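Local coordinates for type III export protein PSCG (Pseudomonas aeruginosa, PDB 2UWJ) that acts with PscE as a chaperone that prevents premature polymerisation of the needle protein PscF in the cytoplasm and is required for type III secretion needle assembly, at residues C[41-46]-C[71-76]. Residues are numbered along the deposited sequence; the frame is centred on the assembly and turned at random.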
loop_
_atom_site.group_PDB
_atom_site.type_symbol
_atom_site.label_atom_id
_atom_site.label_comp_id
_atom_site.label_asym_id
_atom_site.label_seq_id
_atom_site.Cartn_x
_atom_site.Cartn_y
_atom_site.Cartn_z
ATOM N N ALA C 41 -15.371 7.045 -2.551
ATOM C CA ALA C 41 -16.207 7.176 -3.757
ATOM C C ALA C 41 -15.790 8.456 -4.529
ATOM O O ALA C 41 -15.731 8.442 -5.753
ATOM C CB ALA C 41 -17.686 7.304 -3.395
ATOM N N ARG C 42 -15.528 9.533 -3.791
ATOM C CA ARG C 42 -15.185 10.830 -4.378
ATOM C C ARG C 42 -13.850 10.719 -5.138
ATOM O O ARG C 42 -13.720 11.201 -6.266
ATOM C CB ARG C 42 -15.147 11.874 -3.255
ATOM C CG ARG C 42 -14.869 13.296 -3.713
ATOM C CD ARG C 42 -15.958 13.773 -4.586
ATOM N NE ARG C 42 -17.277 13.662 -3.952
ATOM C CZ ARG C 42 -17.825 14.508 -3.068
ATOM N NH1 ARG C 42 -17.198 15.602 -2.631
ATOM N NH2 ARG C 42 -19.073 14.249 -2.643
ATOM N N LEU C 43 -12.862 10.091 -4.514
ATOM C CA LEU C 43 -11.581 9.781 -5.176
ATOM C C LEU C 43 -11.795 9.056 -6.521
ATOM O O LEU C 43 -11.227 9.418 -7.582
ATOM C CB LEU C 43 -10.729 8.849 -4.262
ATOM C CG LEU C 43 -9.490 8.243 -4.963
ATOM C CD1 LEU C 43 -8.628 9.411 -5.395
ATOM C CD2 LEU C 43 -8.649 7.326 -3.995
ATOM N N ILE C 44 -12.614 8.018 -6.507
ATOM C CA ILE C 44 -12.859 7.243 -7.738
ATOM C C ILE C 44 -13.546 8.072 -8.819
ATOM O O ILE C 44 -13.143 8.052 -9.990
ATOM C CB ILE C 44 -13.717 5.956 -7.415
ATOM C CG1 ILE C 44 -12.856 4.948 -6.590
ATOM C CG2 ILE C 44 -14.208 5.304 -8.719
ATOM C CD1 ILE C 44 -13.768 3.965 -5.639
ATOM N N ARG C 45 -14.564 8.814 -8.419
ATOM C CA ARG C 45 -15.310 9.681 -9.332
ATOM C C ARG C 45 -14.344 10.669 -9.983
ATOM O O ARG C 45 -14.353 10.852 -11.192
ATOM C CB ARG C 45 -16.357 10.479 -8.532
ATOM C CG ARG C 45 -17.676 9.693 -8.203
ATOM C CD ARG C 45 -18.665 10.614 -7.536
ATOM N NE ARG C 45 -19.867 9.906 -7.075
ATOM C CZ ARG C 45 -20.846 9.503 -7.884
ATOM N NH1 ARG C 45 -20.739 9.738 -9.186
ATOM N NH2 ARG C 45 -21.946 8.908 -7.402
ATOM N N ILE C 46 -13.538 11.326 -9.147
ATOM C CA ILE C 46 -12.586 12.333 -9.659
ATOM C C ILE C 46 -11.492 11.738 -10.601
ATOM O O ILE C 46 -11.205 12.264 -11.692
ATOM C CB ILE C 46 -11.944 13.064 -8.501
ATOM C CG1 ILE C 46 -13.009 13.979 -7.871
ATOM C CG2 ILE C 46 -10.712 13.891 -9.017
ATOM C CD1 ILE C 46 -12.636 14.552 -6.490
ATOM N N GLU C 71 -7.027 17.135 -3.022
ATOM C CA GLU C 71 -6.539 18.399 -3.643
ATOM C C GLU C 71 -5.574 18.227 -4.849
ATOM O O GLU C 71 -5.665 18.989 -5.789
ATOM C CB GLU C 71 -5.922 19.332 -2.598
ATOM C CG GLU C 71 -6.952 19.926 -1.619
ATOM C CD GLU C 71 -7.799 21.000 -2.324
ATOM O OE1 GLU C 71 -7.187 21.861 -2.998
ATOM O OE2 GLU C 71 -9.037 20.955 -2.240
ATOM N N PRO C 72 -4.624 17.264 -4.792
ATOM C CA PRO C 72 -3.735 17.114 -5.951
ATOM C C PRO C 72 -4.494 16.911 -7.277
ATOM O O PRO C 72 -4.021 17.356 -8.316
ATOM C CB PRO C 72 -2.883 15.879 -5.599
ATOM C CG PRO C 72 -2.769 16.005 -4.024
ATOM C CD PRO C 72 -4.191 16.409 -3.650
ATOM N N TRP C 73 -5.622 16.181 -7.238
ATOM C CA TRP C 73 -6.398 15.941 -8.434
ATOM C C TRP C 73 -6.914 17.251 -9.002
ATOM O O TRP C 73 -6.917 17.415 -10.237
ATOM C CB TRP C 73 -7.599 15.014 -8.173
ATOM C CG TRP C 73 -7.145 13.701 -7.677
ATOM C CD1 TRP C 73 -6.905 13.334 -6.365
ATOM C CD2 TRP C 73 -6.828 12.564 -8.479
ATOM N NE1 TRP C 73 -6.459 12.014 -6.315
ATOM C CE2 TRP C 73 -6.413 11.526 -7.605
ATOM C CE3 TRP C 73 -6.859 12.316 -9.866
ATOM C CZ2 TRP C 73 -6.036 10.255 -8.084
ATOM C CZ3 TRP C 73 -6.477 11.039 -10.332
ATOM C CH2 TRP C 73 -6.083 10.044 -9.457
ATOM N N PHE C 74 -7.347 18.179 -8.154
ATOM C CA PHE C 74 -7.833 19.476 -8.671
ATOM C C PHE C 74 -6.655 20.285 -9.285
ATOM O O PHE C 74 -6.843 20.908 -10.339
ATOM C CB PHE C 74 -8.567 20.273 -7.574
ATOM C CG PHE C 74 -9.672 19.472 -6.908
ATOM C CD1 PHE C 74 -10.526 18.684 -7.674
ATOM C CD2 PHE C 74 -9.837 19.494 -5.507
ATOM C CE1 PHE C 74 -11.558 17.909 -7.053
ATOM C CE2 PHE C 74 -10.850 18.736 -4.886
ATOM C CZ PHE C 74 -11.702 17.948 -5.650
ATOM N N ALA C 75 -5.474 20.271 -8.646
ATOM C CA ALA C 75 -4.284 20.932 -9.242
ATOM C C ALA C 75 -4.033 20.302 -10.663
ATOM O O ALA C 75 -3.777 21.009 -11.652
ATOM C CB ALA C 75 -3.042 20.675 -8.387
ATOM N N LEU C 76 -4.110 18.978 -10.757
ATOM C CA LEU C 76 -3.819 18.319 -12.060
ATOM C C LEU C 76 -4.842 18.785 -13.102
ATOM O O LEU C 76 -4.480 19.006 -14.285
ATOM C CB LEU C 76 -3.855 16.782 -11.948
ATOM C CG LEU C 76 -2.616 16.175 -11.205
ATOM C CD1 LEU C 76 -2.870 14.705 -10.870
ATOM C CD2 LEU C 76 -1.372 16.324 -12.038
#
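Leu43 and Ile46 meet Trp73 and Phe74 in a buried helix-helix contact, made by van der Waals packing of apolar and aromatic side chains near the centre of the chain, where helix 38-51 runs beside helix 71-80. The two short segments point the same way, 16° from parallel, with axes 10.9 Å apart at closest, so backbone stays well away from backbone and the large side chains bridge the gap. Ile46 does most of the bridging by sending its two branches to different aromatic residues. Its CG2 presses on the root of the tryptophan, 3.4 Å from Trp73 CB, while CD1 reaches the phenylalanine ring and sits 3.6 Å from both CE1 and CZ of Phe74. Ile46 CD1 is anti to CA about the CB-CG1 bond (chi2 166°), which stretches the longer branch out to the Phe74 ring. The family belongs to the TPR clan of helical repeats, and the near-parallel run of segments 41-46 and 71-76, with helix 55-59 between them in sequence, is consistent with such a stacked arrangement. Further along the indole, Leu43 brings a single methyl, CD1, obliquely to the side where the five- and six-membered rings join at CE2: it lies closest to Trp73 NE1, at 3.5 Å, and Trp73 CE2 and CZ2 follow at 3.8 Å. Leu43 and Trp73 also pack on apolar side chains of another protein's chain in the assembly, so this part of the contact continues into the interface. Phe74 instead touches Ala62 in the intervening loop and Arg90 of helix 84-95, and Glu71 OE2 lies in plane at the edge of its ring while hydrogen-bonding to Asn65.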